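Local coordinates for protein intracellular serine protease (Bacillus licheniformis, PDB 4ZOQ) that is a lanthipeptide protease of the subtilisin-like S8 family, probably acting as a serine endopeptidase that cleaves peptide bonds at specific sequences, at residues P9-D14 with I94-P99; R40-V45 with V289-R294; D44-L49 with D100-P105. All coordinates share one frame; numbering follows the deposited sequence.

Interaction 1 of 3, residues P9-D14 with I94-P99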
ATOM      1  N   PRO B   9       1.183   3.970  23.154  1.00 38.58           N
ATOM      2  CA  PRO B   9       1.226   3.222  21.905  1.00 39.01           C
ATOM      3  C   PRO B   9       1.255   1.740  22.139  1.00 39.30           C
ATOM      4  O   PRO B   9       1.787   1.305  23.141  1.00 42.89           O
ATOM      5  CB  PRO B   9       2.529   3.704  21.251  1.00 37.06           C
ATOM      6  CG  PRO B   9       3.264   4.391  22.286  1.00 35.44           C
ATOM      7  CD  PRO B   9       2.258   4.970  23.206  1.00 37.74           C
ATOM      8  N   ALA B  10       0.681   0.982  21.211  1.00 41.20           N
ATOM      9  CA  ALA B  10       0.654  -0.466  21.314  1.00 38.70           C
ATOM     10  C   ALA B  10       2.076  -1.032  21.265  1.00 38.74           C
ATOM     11  O   ALA B  10       2.360  -2.070  21.878  1.00 38.45           O
ATOM     12  CB  ALA B  10      -0.215  -1.061  20.210  1.00 36.16           C
ATOM     13  N   TRP B  11       2.977  -0.319  20.586  1.00 36.33           N
ATOM     14  CA  TRP B  11       4.349  -0.788  20.454  1.00 34.16           C
ATOM     15  C   TRP B  11       5.010  -0.831  21.816  1.00 37.39           C
ATOM     16  O   TRP B  11       4.764   0.021  22.664  1.00 42.96           O
ATOM     17  CB  TRP B  11       5.164   0.115  19.529  1.00 34.33           C
ATOM     18  CG  TRP B  11       4.659   0.223  18.122  1.00 29.72           C
ATOM     19  CD1 TRP B  11       3.662  -0.488  17.557  1.00 29.45           C
ATOM     20  CD2 TRP B  11       5.164   1.099  17.102  1.00 28.29           C
ATOM     21  NE1 TRP B  11       3.486  -0.099  16.253  1.00 31.27           N
ATOM     22  CE2 TRP B  11       4.400   0.870  15.950  1.00 29.01           C
ATOM     23  CE3 TRP B  11       6.173   2.063  17.061  1.00 29.51           C
ATOM     24  CZ2 TRP B  11       4.620   1.575  14.762  1.00 30.17           C
ATOM     25  CZ3 TRP B  11       6.397   2.746  15.878  1.00 28.69           C
ATOM     26  CH2 TRP B  11       5.623   2.501  14.748  1.00 28.49           C
ATOM     27  N   GLY B  12       5.877  -1.818  22.009  1.00 42.07           N
ATOM     28  CA  GLY B  12       6.593  -1.972  23.256  1.00 38.53           C
ATOM     29  C   GLY B  12       7.619  -0.879  23.460  1.00 40.92           C
ATOM     30  O   GLY B  12       7.893  -0.518  24.606  1.00 42.87           O
ATOM     31  N   LEU B  13       8.232  -0.399  22.369  1.00 40.02           N
ATOM     32  CA  LEU B  13       9.173   0.733  22.439  1.00 42.34           C
ATOM     33  C   LEU B  13      10.345   0.430  23.394  1.00 44.06           C
ATOM     34  O   LEU B  13      11.031   1.342  23.872  1.00 43.23           O
ATOM     35  CB  LEU B  13       8.448   2.023  22.867  1.00 41.83           C
ATOM     36  CG  LEU B  13       7.315   2.607  21.996  1.00 39.99           C
ATOM     37  CD1 LEU B  13       6.714   3.791  22.672  1.00 38.52           C
ATOM     38  CD2 LEU B  13       7.835   3.052  20.626  1.00 33.16           C
ATOM     39  N   ASP B  14      10.555  -0.859  23.664  1.00 44.43           N
ATOM     40  CA  ASP B  14      11.551  -1.331  24.628  1.00 46.23           C
ATOM     41  C   ASP B  14      11.416  -0.660  26.010  1.00 51.45           C
ATOM     42  O   ASP B  14      12.389  -0.557  26.761  1.00 52.05           O
ATOM     43  CB  ASP B  14      12.955  -1.098  24.059  1.00 44.67           C
ATOM     44  CG  ASP B  14      14.004  -1.963  24.714  1.00 55.17           C
ATOM     45  OD1 ASP B  14      13.636  -2.919  25.437  1.00 56.85           O
ATOM     46  OD2 ASP B  14      15.207  -1.695  24.489  1.00 58.35           O
ATOM     47  N   ILE B  94       0.002   0.343   9.900  1.00 27.54           N
ATOM     48  CA  ILE B  94      -1.292  -0.290  10.050  1.00 28.76           C
ATOM     49  C   ILE B  94      -1.480  -0.680  11.506  1.00 30.50           C
ATOM     50  O   ILE B  94      -2.544  -0.470  12.095  1.00 28.52           O
ATOM     51  CB  ILE B  94      -1.433  -1.583   9.220  1.00 34.80           C
ATOM     52  CG1 ILE B  94      -1.386  -1.327   7.718  1.00 32.75           C
ATOM     53  CG2 ILE B  94      -2.705  -2.349   9.616  1.00 32.03           C
ATOM     54  CD1 ILE B  94      -0.914  -2.548   6.978  1.00 30.79           C
ATOM     55  N   ASN B  95      -0.441  -1.293  12.074  1.00 29.73           N
ATOM     56  CA  ASN B  95      -0.549  -1.837  13.424  1.00 28.80           C
ATOM     57  C   ASN B  95      -0.771  -0.799  14.531  1.00 30.27           C
ATOM     58  O   ASN B  95      -1.585  -1.016  15.424  1.00 28.47           O
ATOM     59  CB  ASN B  95       0.694  -2.651  13.759  1.00 30.76           C
ATOM     60  CG  ASN B  95       0.604  -3.289  15.117  1.00 29.55           C
ATOM     61  OD1 ASN B  95      -0.217  -4.174  15.340  1.00 31.89           O
ATOM     62  ND2 ASN B  95       1.411  -2.812  16.048  1.00 32.23           N
ATOM     63  N   ILE B  96      -0.055   0.325  14.476  1.00 28.03           N
ATOM     64  CA  ILE B  96      -0.116   1.302  15.564  1.00 28.20           C
ATOM     65  C   ILE B  96      -1.529   1.898  15.686  1.00 31.26           C
ATOM     66  O   ILE B  96      -1.961   2.222  16.786  1.00 33.47           O
ATOM     67  CB  ILE B  96       0.944   2.422  15.393  1.00 27.34           C
ATOM     68  CG1 ILE B  96       1.113   3.186  16.694  1.00 26.98           C
ATOM     69  CG2 ILE B  96       0.635   3.354  14.226  1.00 26.80           C
ATOM     70  CD1 ILE B  96       1.651   2.359  17.853  1.00 28.62           C
ATOM     71  N   ILE B  97      -2.264   1.953  14.572  1.00 29.29           N
ATOM     72  CA  ILE B  97      -3.650   2.422  14.563  1.00 28.96           C
ATOM     73  C   ILE B  97      -4.664   1.305  14.868  1.00 28.24           C
ATOM     74  O   ILE B  97      -5.625   1.504  15.636  1.00 27.64           O
ATOM     75  CB  ILE B  97      -3.991   3.055  13.174  1.00 30.20           C
ATOM     76  CG1 ILE B  97      -3.375   4.454  13.095  1.00 27.16           C
ATOM     77  CG2 ILE B  97      -5.489   3.140  12.967  1.00 26.24           C
ATOM     78  CD1 ILE B  97      -3.117   4.930  11.741  1.00 29.72           C
ATOM     79  N   ALA B  98      -4.384   0.111  14.359  1.00 26.15           N
ATOM     80  CA  ALA B  98      -5.270  -1.032  14.511  1.00 27.96           C
ATOM     81  C   ALA B  98      -4.469  -2.244  14.938  1.00 30.32           C
ATOM     82  O   ALA B  98      -4.141  -3.098  14.108  1.00 31.71           O
ATOM     83  CB  ALA B  98      -5.985  -1.319  13.223  1.00 27.74           C
ATOM     84  N   PRO B  99      -4.124  -2.308  16.225  1.00 28.18           N
ATOM     85  CA  PRO B  99      -3.154  -3.314  16.663  1.00 32.70           C
ATOM     86  C   PRO B  99      -3.646  -4.752  16.583  1.00 33.92           C
ATOM     87  O   PRO B  99      -2.818  -5.646  16.542  1.00 34.24           O
ATOM     88  CB  PRO B  99      -2.840  -2.901  18.121  1.00 33.82           C
ATOM     89  CG  PRO B  99      -3.852  -1.875  18.497  1.00 36.78           C
ATOM     90  CD  PRO B  99      -4.363  -1.261  17.234  1.00 30.44           C
TER

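Interaction 2 of 3, residues R40-V45 with V289-R294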
ATOM      1  N   ARG B  40     -10.108  -1.668  18.767  1.00 36.67           N
ATOM      2  CA  ARG B  40      -8.717  -2.035  18.646  1.00 34.57           C
ATOM      3  C   ARG B  40      -8.502  -2.856  17.382  1.00 36.57           C
ATOM      4  O   ARG B  40      -7.368  -3.223  17.073  1.00 38.93           O
ATOM      5  CB  ARG B  40      -8.289  -2.803  19.901  1.00 34.89           C
ATOM      6  CG  ARG B  40      -6.858  -2.585  20.344  1.00 36.38           C
ATOM      7  CD  ARG B  40      -6.617  -3.115  21.780  1.00 37.88           C
ATOM      8  NE  ARG B  40      -5.266  -2.783  22.221  1.00 36.10           N
ATOM      9  CZ  ARG B  40      -4.182  -3.454  21.834  1.00 37.68           C
ATOM     10  NH1 ARG B  40      -4.307  -4.502  21.029  1.00 40.17           N
ATOM     11  NH2 ARG B  40      -2.978  -3.097  22.255  1.00 32.85           N
ATOM     12  N   GLY B  41      -9.598  -3.149  16.665  1.00 33.63           N
ATOM     13  CA  GLY B  41      -9.541  -3.987  15.475  1.00 31.21           C
ATOM     14  C   GLY B  41      -9.868  -5.453  15.711  1.00 35.72           C
ATOM     15  O   GLY B  41      -9.658  -5.983  16.812  1.00 40.28           O
ATOM     16  N   HIS B  42     -10.399  -6.114  14.685  1.00 35.14           N
ATOM     17  CA  HIS B  42     -10.709  -7.547  14.767  1.00 34.57           C
ATOM     18  C   HIS B  42      -9.629  -8.387  14.126  1.00 34.71           C
ATOM     19  O   HIS B  42      -9.216  -8.110  13.016  1.00 35.20           O
ATOM     20  CB  HIS B  42     -12.071  -7.878  14.122  1.00 34.71           C
ATOM     21  CG  HIS B  42     -13.249  -7.305  14.855  1.00 36.55           C
ATOM     22  ND1 HIS B  42     -14.555  -7.522  14.458  1.00 36.37           N
ATOM     23  CD2 HIS B  42     -13.318  -6.495  15.937  1.00 33.72           C
ATOM     24  CE1 HIS B  42     -15.375  -6.884  15.270  1.00 34.45           C
ATOM     25  NE2 HIS B  42     -14.650  -6.245  16.173  1.00 36.89           N
ATOM     26  N   PRO B  43      -9.172  -9.433  14.829  1.00 37.38           N
ATOM     27  CA  PRO B  43      -8.215 -10.363  14.232  1.00 35.84           C
ATOM     28  C   PRO B  43      -8.692 -10.955  12.907  1.00 33.98           C
ATOM     29  O   PRO B  43      -7.838 -11.297  12.110  1.00 36.35           O
ATOM     30  CB  PRO B  43      -8.087 -11.461  15.298  1.00 36.11           C
ATOM     31  CG  PRO B  43      -8.391 -10.783  16.572  1.00 36.83           C
ATOM     32  CD  PRO B  43      -9.405  -9.719  16.260  1.00 34.38           C
ATOM     33  N   ASP B  44      -9.998 -11.073  12.675  1.00 37.47           N
ATOM     34  CA  ASP B  44     -10.501 -11.676  11.423  1.00 40.10           C
ATOM     35  C   ASP B  44     -10.848 -10.641  10.351  1.00 36.89           C
ATOM     36  O   ASP B  44     -11.459 -10.974   9.337  1.00 41.17           O
ATOM     37  CB  ASP B  44     -11.713 -12.586  11.685  1.00 37.67           C
ATOM     38  CG  ASP B  44     -12.909 -11.828  12.133  1.00 40.05           C
ATOM     39  OD1 ASP B  44     -12.716 -10.749  12.715  1.00 42.94           O
ATOM     40  OD2 ASP B  44     -14.035 -12.310  11.932  1.00 41.43           O
ATOM     41  N   VAL B  45     -10.522  -9.381  10.610  1.00 35.26           N
ATOM     42  CA  VAL B  45     -10.403  -8.404   9.531  1.00 37.60           C
ATOM     43  C   VAL B  45      -8.953  -8.444   9.047  1.00 36.39           C
ATOM     44  O   VAL B  45      -8.019  -8.348   9.844  1.00 35.75           O
ATOM     45  CB  VAL B  45     -10.774  -6.975   9.971  1.00 38.01           C
ATOM     46  CG1 VAL B  45     -10.226  -5.941   8.987  1.00 31.48           C
ATOM     47  CG2 VAL B  45     -12.275  -6.850  10.183  1.00 34.19           C
ATOM     48  N   VAL B 289     -12.652   0.841  10.964  1.00 32.12           N
ATOM     49  CA  VAL B 289     -14.053   1.115  10.656  1.00 29.04           C
ATOM     50  C   VAL B 289     -14.779  -0.189  10.338  1.00 32.67           C
ATOM     51  O   VAL B 289     -15.872  -0.436  10.859  1.00 32.97           O
ATOM     52  CB  VAL B 289     -14.193   2.091   9.487  1.00 30.32           C
ATOM     53  CG1 VAL B 289     -15.625   2.088   8.943  1.00 30.08           C
ATOM     54  CG2 VAL B 289     -13.790   3.480   9.930  1.00 30.05           C
ATOM     55  N   ILE B 290     -14.156  -1.037   9.519  1.00 28.39           N
ATOM     56  CA  ILE B 290     -14.749  -2.319   9.208  1.00 29.42           C
ATOM     57  C   ILE B 290     -14.974  -3.124  10.501  1.00 32.06           C
ATOM     58  O   ILE B 290     -16.054  -3.681  10.705  1.00 29.93           O
ATOM     59  CB  ILE B 290     -13.881  -3.131   8.211  1.00 31.77           C
ATOM     60  CG1 ILE B 290     -13.915  -2.487   6.821  1.00 28.14           C
ATOM     61  CG2 ILE B 290     -14.387  -4.580   8.117  1.00 30.13           C
ATOM     62  CD1 ILE B 290     -12.837  -2.920   5.890  1.00 26.47           C
ATOM     63  N   SER B 291     -13.980  -3.141  11.390  1.00 29.98           N
ATOM     64  CA  SER B 291     -14.097  -3.869  12.649  1.00 32.63           C
ATOM     65  C   SER B 291     -15.273  -3.324  13.481  1.00 34.39           C
ATOM     66  O   SER B 291     -16.145  -4.082  13.915  1.00 31.13           O
ATOM     67  CB  SER B 291     -12.795  -3.761  13.438  1.00 31.93           C
ATOM     68  OG  SER B 291     -11.714  -4.333  12.714  1.00 30.52           O
ATOM     69  N   GLU B 292     -15.342  -2.003  13.651  1.00 32.70           N
ATOM     70  CA  GLU B 292     -16.443  -1.466  14.429  1.00 35.92           C
ATOM     71  C   GLU B 292     -17.802  -1.773  13.780  1.00 35.38           C
ATOM     72  O   GLU B 292     -18.747  -2.189  14.454  1.00 35.72           O
ATOM     73  CB  GLU B 292     -16.312   0.032  14.620  1.00 33.96           C
ATOM     74  CG  GLU B 292     -17.491   0.590  15.364  1.00 36.10           C
ATOM     75  CD  GLU B 292     -17.139   1.770  16.217  1.00 40.61           C
ATOM     76  OE1 GLU B 292     -16.035   1.772  16.811  1.00 40.89           O
ATOM     77  OE2 GLU B 292     -17.978   2.691  16.298  1.00 37.75           O
ATOM     78  N   TYR B 293     -17.890  -1.584  12.471  1.00 33.84           N
ATOM     79  CA  TYR B 293     -19.163  -1.761  11.779  1.00 38.35           C
ATOM     80  C   TYR B 293     -19.653  -3.207  11.899  1.00 36.42           C
ATOM     81  O   TYR B 293     -20.829  -3.462  12.157  1.00 36.48           O
ATOM     82  CB  TYR B 293     -19.022  -1.373  10.302  1.00 33.49           C
ATOM     83  CG  TYR B 293     -20.324  -1.337   9.542  1.00 37.68           C
ATOM     84  CD1 TYR B 293     -20.938  -2.510   9.093  1.00 39.77           C
ATOM     85  CD2 TYR B 293     -20.961  -0.118   9.292  1.00 37.40           C
ATOM     86  CE1 TYR B 293     -22.151  -2.465   8.381  1.00 44.48           C
ATOM     87  CE2 TYR B 293     -22.172  -0.052   8.594  1.00 38.46           C
ATOM     88  CZ  TYR B 293     -22.758  -1.226   8.142  1.00 45.01           C
ATOM     89  OH  TYR B 293     -23.950  -1.155   7.468  1.00 47.72           O
ATOM     90  N   ARG B 294     -18.732  -4.149  11.791  1.00 32.94           N
ATOM     91  CA  ARG B 294     -19.123  -5.553  11.795  1.00 34.97           C
ATOM     92  C   ARG B 294     -19.553  -5.910  13.213  1.00 41.53           C
ATOM     93  O   ARG B 294     -20.469  -6.694  13.434  1.00 42.58           O
ATOM     94  CB  ARG B 294     -17.963  -6.411  11.340  1.00 32.67           C
ATOM     95  CG  ARG B 294     -17.635  -6.266   9.869  1.00 35.70           C
ATOM     96  CD  ARG B 294     -16.459  -7.138   9.470  1.00 34.60           C
ATOM     97  NE  ARG B 294     -16.844  -8.537   9.442  1.00 45.53           N
ATOM     98  CZ  ARG B 294     -16.027  -9.533   9.133  1.00 51.62           C
ATOM     99  NH1 ARG B 294     -14.760  -9.277   8.823  1.00 41.01           N
ATOM    100  NH2 ARG B 294     -16.482 -10.786   9.145  1.00 54.23           N
TER

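Interaction 3 of 3, residues D44-L49 with D100-P105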
ATOM      1  N   ASP B  44      -9.998 -11.073  12.675  1.00 37.47           N
ATOM      2  CA  ASP B  44     -10.501 -11.676  11.423  1.00 40.10           C
ATOM      3  C   ASP B  44     -10.848 -10.641  10.351  1.00 36.89           C
ATOM      4  O   ASP B  44     -11.459 -10.974   9.337  1.00 41.17           O
ATOM      5  CB  ASP B  44     -11.713 -12.586  11.685  1.00 37.67           C
ATOM      6  CG  ASP B  44     -12.909 -11.828  12.133  1.00 40.05           C
ATOM      7  OD1 ASP B  44     -12.716 -10.749  12.715  1.00 42.94           O
ATOM      8  OD2 ASP B  44     -14.035 -12.310  11.932  1.00 41.43           O
ATOM      9  N   VAL B  45     -10.522  -9.381  10.610  1.00 35.26           N
ATOM     10  CA  VAL B  45     -10.403  -8.404   9.531  1.00 37.60           C
ATOM     11  C   VAL B  45      -8.953  -8.444   9.047  1.00 36.39           C
ATOM     12  O   VAL B  45      -8.019  -8.348   9.844  1.00 35.75           O
ATOM     13  CB  VAL B  45     -10.774  -6.975   9.971  1.00 38.01           C
ATOM     14  CG1 VAL B  45     -10.226  -5.941   8.987  1.00 31.48           C
ATOM     15  CG2 VAL B  45     -12.275  -6.850  10.183  1.00 34.19           C
ATOM     16  N   LYS B  46      -8.752  -8.634   7.751  1.00 37.81           N
ATOM     17  CA  LYS B  46      -7.395  -8.865   7.246  1.00 37.32           C
ATOM     18  C   LYS B  46      -6.967  -7.749   6.282  1.00 36.75           C
ATOM     19  O   LYS B  46      -7.705  -7.394   5.343  1.00 34.57           O
ATOM     20  CB  LYS B  46      -7.299 -10.234   6.532  1.00 37.17           C
ATOM     21  CG  LYS B  46      -7.494 -11.430   7.452  1.00 43.36           C
ATOM     22  CD  LYS B  46      -7.151 -12.754   6.766  1.00 40.34           C
ATOM     23  CE  LYS B  46      -8.181 -13.149   5.720  1.00 46.17           C
ATOM     24  NZ  LYS B  46      -7.710 -14.383   5.006  1.00 47.78           N
ATOM     25  N   VAL B  47      -5.776  -7.214   6.517  1.00 33.75           N
ATOM     26  CA  VAL B  47      -5.183  -6.199   5.654  1.00 31.85           C
ATOM     27  C   VAL B  47      -4.023  -6.827   4.894  1.00 31.27           C
ATOM     28  O   VAL B  47      -3.096  -7.376   5.497  1.00 33.76           O
ATOM     29  CB  VAL B  47      -4.691  -4.963   6.463  1.00 33.77           C
ATOM     30  CG1 VAL B  47      -3.977  -3.964   5.568  1.00 28.82           C
ATOM     31  CG2 VAL B  47      -5.860  -4.302   7.215  1.00 30.98           C
ATOM     32  N   ALA B  48      -4.094  -6.777   3.568  1.00 30.64           N
ATOM     33  CA  ALA B  48      -3.037  -7.318   2.726  1.00 32.28           C
ATOM     34  C   ALA B  48      -1.916  -6.294   2.551  1.00 34.09           C
ATOM     35  O   ALA B  48      -2.150  -5.147   2.191  1.00 32.37           O
ATOM     36  CB  ALA B  48      -3.585  -7.742   1.396  1.00 31.34           C
ATOM     37  N   LEU B  49      -0.705  -6.727   2.849  1.00 36.65           N
ATOM     38  CA  LEU B  49       0.476  -5.897   2.782  1.00 32.42           C
ATOM     39  C   LEU B  49       1.289  -6.204   1.530  1.00 33.41           C
ATOM     40  O   LEU B  49       2.141  -7.092   1.560  1.00 33.42           O
ATOM     41  CB  LEU B  49       1.342  -6.142   4.011  1.00 34.96           C
ATOM     42  CG  LEU B  49       2.559  -5.219   4.107  1.00 36.37           C
ATOM     43  CD1 LEU B  49       2.197  -3.924   4.797  1.00 32.82           C
ATOM     44  CD2 LEU B  49       3.744  -5.916   4.794  1.00 38.23           C
ATOM     45  N   ASP B 100      -4.946  -4.980  16.480  1.00 35.01           N
ATOM     46  CA  ASP B 100      -5.440  -6.350  16.481  1.00 36.08           C
ATOM     47  C   ASP B 100      -5.900  -6.880  15.117  1.00 37.14           C
ATOM     48  O   ASP B 100      -6.215  -8.065  15.019  1.00 38.57           O
ATOM     49  CB  ASP B 100      -6.590  -6.475  17.488  1.00 36.39           C
ATOM     50  CG  ASP B 100      -6.108  -6.432  18.921  1.00 38.95           C
ATOM     51  OD1 ASP B 100      -4.961  -6.859  19.140  1.00 31.60           O
ATOM     52  OD2 ASP B 100      -6.853  -5.933  19.810  1.00 36.51           O
ATOM     53  N   VAL B 101      -5.944  -6.046  14.072  1.00 36.05           N
ATOM     54  CA  VAL B 101      -6.311  -6.574  12.750  1.00 34.33           C
ATOM     55  C   VAL B 101      -5.206  -7.462  12.234  1.00 36.56           C
ATOM     56  O   VAL B 101      -4.039  -7.294  12.601  1.00 34.60           O
ATOM     57  CB  VAL B 101      -6.607  -5.487  11.715  1.00 36.18           C
ATOM     58  CG1 VAL B 101      -7.904  -4.781  12.067  1.00 31.70           C
ATOM     59  CG2 VAL B 101      -5.444  -4.530  11.589  1.00 35.61           C
ATOM     60  N   THR B 102      -5.558  -8.426  11.383  1.00 36.57           N
ATOM     61  CA  THR B 102      -4.531  -9.349  10.912  1.00 34.25           C
ATOM     62  C   THR B 102      -3.791  -8.710   9.739  1.00 33.05           C
ATOM     63  O   THR B 102      -4.385  -7.983   8.943  1.00 31.06           O
ATOM     64  CB  THR B 102      -5.145 -10.719  10.511  1.00 35.40           C
ATOM     65  OG1 THR B 102      -5.626 -11.389  11.685  1.00 36.78           O
ATOM     66  CG2 THR B 102      -4.119 -11.598   9.825  1.00 32.40           C
ATOM     67  N   ILE B 103      -2.484  -8.926   9.659  1.00 34.99           N
ATOM     68  CA  ILE B 103      -1.726  -8.364   8.552  1.00 38.49           C
ATOM     69  C   ILE B 103      -1.096  -9.497   7.751  1.00 37.73           C
ATOM     70  O   ILE B 103      -0.364 -10.301   8.301  1.00 38.52           O
ATOM     71  CB  ILE B 103      -0.609  -7.392   9.036  1.00 36.33           C
ATOM     72  CG1 ILE B 103      -1.189  -6.152   9.714  1.00 35.14           C
ATOM     73  CG2 ILE B 103       0.273  -6.962   7.879  1.00 34.97           C
ATOM     74  CD1 ILE B 103      -0.145  -5.350  10.522  1.00 33.21           C
ATOM     75  N   THR B 104      -1.346  -9.544   6.448  1.00 37.12           N
ATOM     76  CA  THR B 104      -0.759 -10.594   5.618  1.00 37.85           C
ATOM     77  C   THR B 104       0.210 -10.031   4.591  1.00 34.67           C
ATOM     78  O   THR B 104      -0.194  -9.265   3.718  1.00 36.87           O
ATOM     79  CB  THR B 104      -1.828 -11.376   4.841  1.00 40.55           C
ATOM     80  OG1 THR B 104      -2.916 -11.741   5.702  1.00 35.67           O
ATOM     81  CG2 THR B 104      -1.213 -12.605   4.191  1.00 32.99           C
ATOM     82  N   PRO B 105       1.476 -10.469   4.643  1.00 37.65           N
ATOM     83  CA  PRO B 105       2.495  -9.966   3.708  1.00 34.49           C
ATOM     84  C   PRO B 105       2.399 -10.650   2.342  1.00 39.92           C
ATOM     85  O   PRO B 105       2.381 -11.882   2.286  1.00 41.27           O
ATOM     86  CB  PRO B 105       3.820 -10.320   4.401  1.00 34.97           C
ATOM     87  CG  PRO B 105       3.494 -11.580   5.199  1.00 40.12           C
ATOM     88  CD  PRO B 105       2.016 -11.474   5.588  1.00 37.00           C
TER

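Interaction 1 of 3, residues P9-D14 with I94-P99
Ala10 and Ile96 meet around the hydroxyl of Tyr36, which hydrogen-bonds to both Ala10 N and Ile96 O and so pins the N-terminal loop to the C-terminal part of helix 86-97. The body of the contact is apolar, and Ile96 carries it. Its CG1 lies anti to the backbone N (chi1 -165°), and from there CD1 reaches over one face of the Trp11 indole. This methyl stands 3.4 Å from the centroid of the five-membered ring, only 9° off the ring normal, a close CH-pi contact in which the two side chains cross at about a right angle. Ile96 CB follows behind, 3.8 Å from Trp11 CZ2. Isoleucine suits the place because its CG1-CD1 arm is long enough for CD1 to cover the indole and also touch Pro9 CB (3.8 Å). At the rim of the indole, beside NE1, the Asn95 amide lies nearly coplanar with the ring, 3° apart. Further along, Ala10 CB touches Pro99 CB at 3.8 Å; the small methyl lets the loop come close to Pro99, just after helix 86-97, where Ala98 N still bonds to Ile94 O. The contact thus joins the N-terminal loop to helix 86-97, with Leu247 and Thr249 of strand 246-249 against Trp11 and Phe25 and Ala26 of helix 24-30 against Ile96.

Interaction 2 of 3, residues R40-V45 with V289-R294
Ser291 OG accepts a hydrogen bond from His42 N (3.0 Å, 152° at the hydrogen) and is also bonded to Ala287 O one helical turn earlier, so the buried hydroxyl both accepts and donates. Packing is tight around it. Gly41 CA comes within 3.5 Å of Ser291 OG, at a positive phi (96°) that a side chain would make unfavourable. The His42 ring lays one face over Ser291 CB, 3.9 Å from the ring centroid, while its NE2 is hydrogen-bonded to Glu295 of the same helix. Val45, with CG2 beside its own backbone N, puts that methyl 3.7 Å from Ile290 CG2, a branched pair filling the buried side. Toward the exposed Asp44 the contact is looser. Asp44 and Arg294 point tip to tip, yet Asp44 OD2 stays 4.0 Å from Arg294 NH2, displaced from the guanidinium plane, with no N-H aimed at it; the salt bridge of Arg294 is with Glu132. A type I beta turn, His42 to Val45, shapes the loop, with Pro43 where its fixed phi fits. It leads into strand 46-51 and rests on helix 275-297, the long helix of the subtilisin-like fold that starts beside the predicted catalytic Ser276.

Interaction 3 of 3, residues D44-L49 with D100-P105
Thr102 N-H donates to Val45 O (2.9 Å, the donor nearly on the carbonyl axis at 170°), the first of four backbone bonds joining two neighbouring parallel strands. Val47 N-H then donates to Thr102 O at 2.9 Å, Thr104 N-H to Val47 O, and Leu49 N-H to Thr104 O at 2.7 Å, so the O atoms of Val45 and Val47 alternate with the N-H groups of Val47 and Leu49. Pro105 fits this pattern because its N, which lacks a hydrogen, faces away from strand 46-49. CA-H...O contacts fill the gaps, as between Ile103 CA and Val47 O at 3.5 Å. The axes of strands 46-49 and 102-105 diverge by 26°. Strand 46-51, helix 86-97 and strand 102-110 form a beta-alpha-beta unit of the mainly parallel sheet at the centre of the subtilisin-like fold, and strand 46-51 carries the predicted charge-relay Asp51 at its C-terminal end. Among apolar contacts, Val45 CG1 meets Val101 CG1 at 4.0 Å ahead of the strands, side by side. Val47, Leu49 and Ile103 are apolar because their face is buried under helix 86-97, with Ile94 and Thr90 on Leu49 and Ile94 on Val47; Leu49 CB meets Ile103 CG2 at 4.1 Å. The other face is more polar. Lys46 CG lies 3.9 Å from Thr102 CB, and chi3 of -72° turns CE aside; NZ beyond it is hydrogen-bonded to Asp129 O. Thr104 OG1 is held by His131 and Asn66, and Ala48, small, lies against His131.

Interactions 2 and 3 are closest, their centres 10 Å apart: Asp44 and Val45 belong to both, so the turn resting on helix 275-297 runs straight into the strand pair, and a salt bridge from Arg40 NH1 to Asp100 OD1 (3.1 Å) links the starts of segments 40-45 and 100-105. Interaction 1 meets interaction 3 through Ile94, whose CD1 lies 3.7 Å from Val47 CG1, joining helix 86-97 to the sheet. Interactions 1 and 2 touch where Pro99 CD lies 3.6 Å from Arg40 O. Only interaction 3 approaches the predicted catalytic residues: the Leu49 side chain is about 4 Å from that of Asp51 and about 8 Å from that of His86.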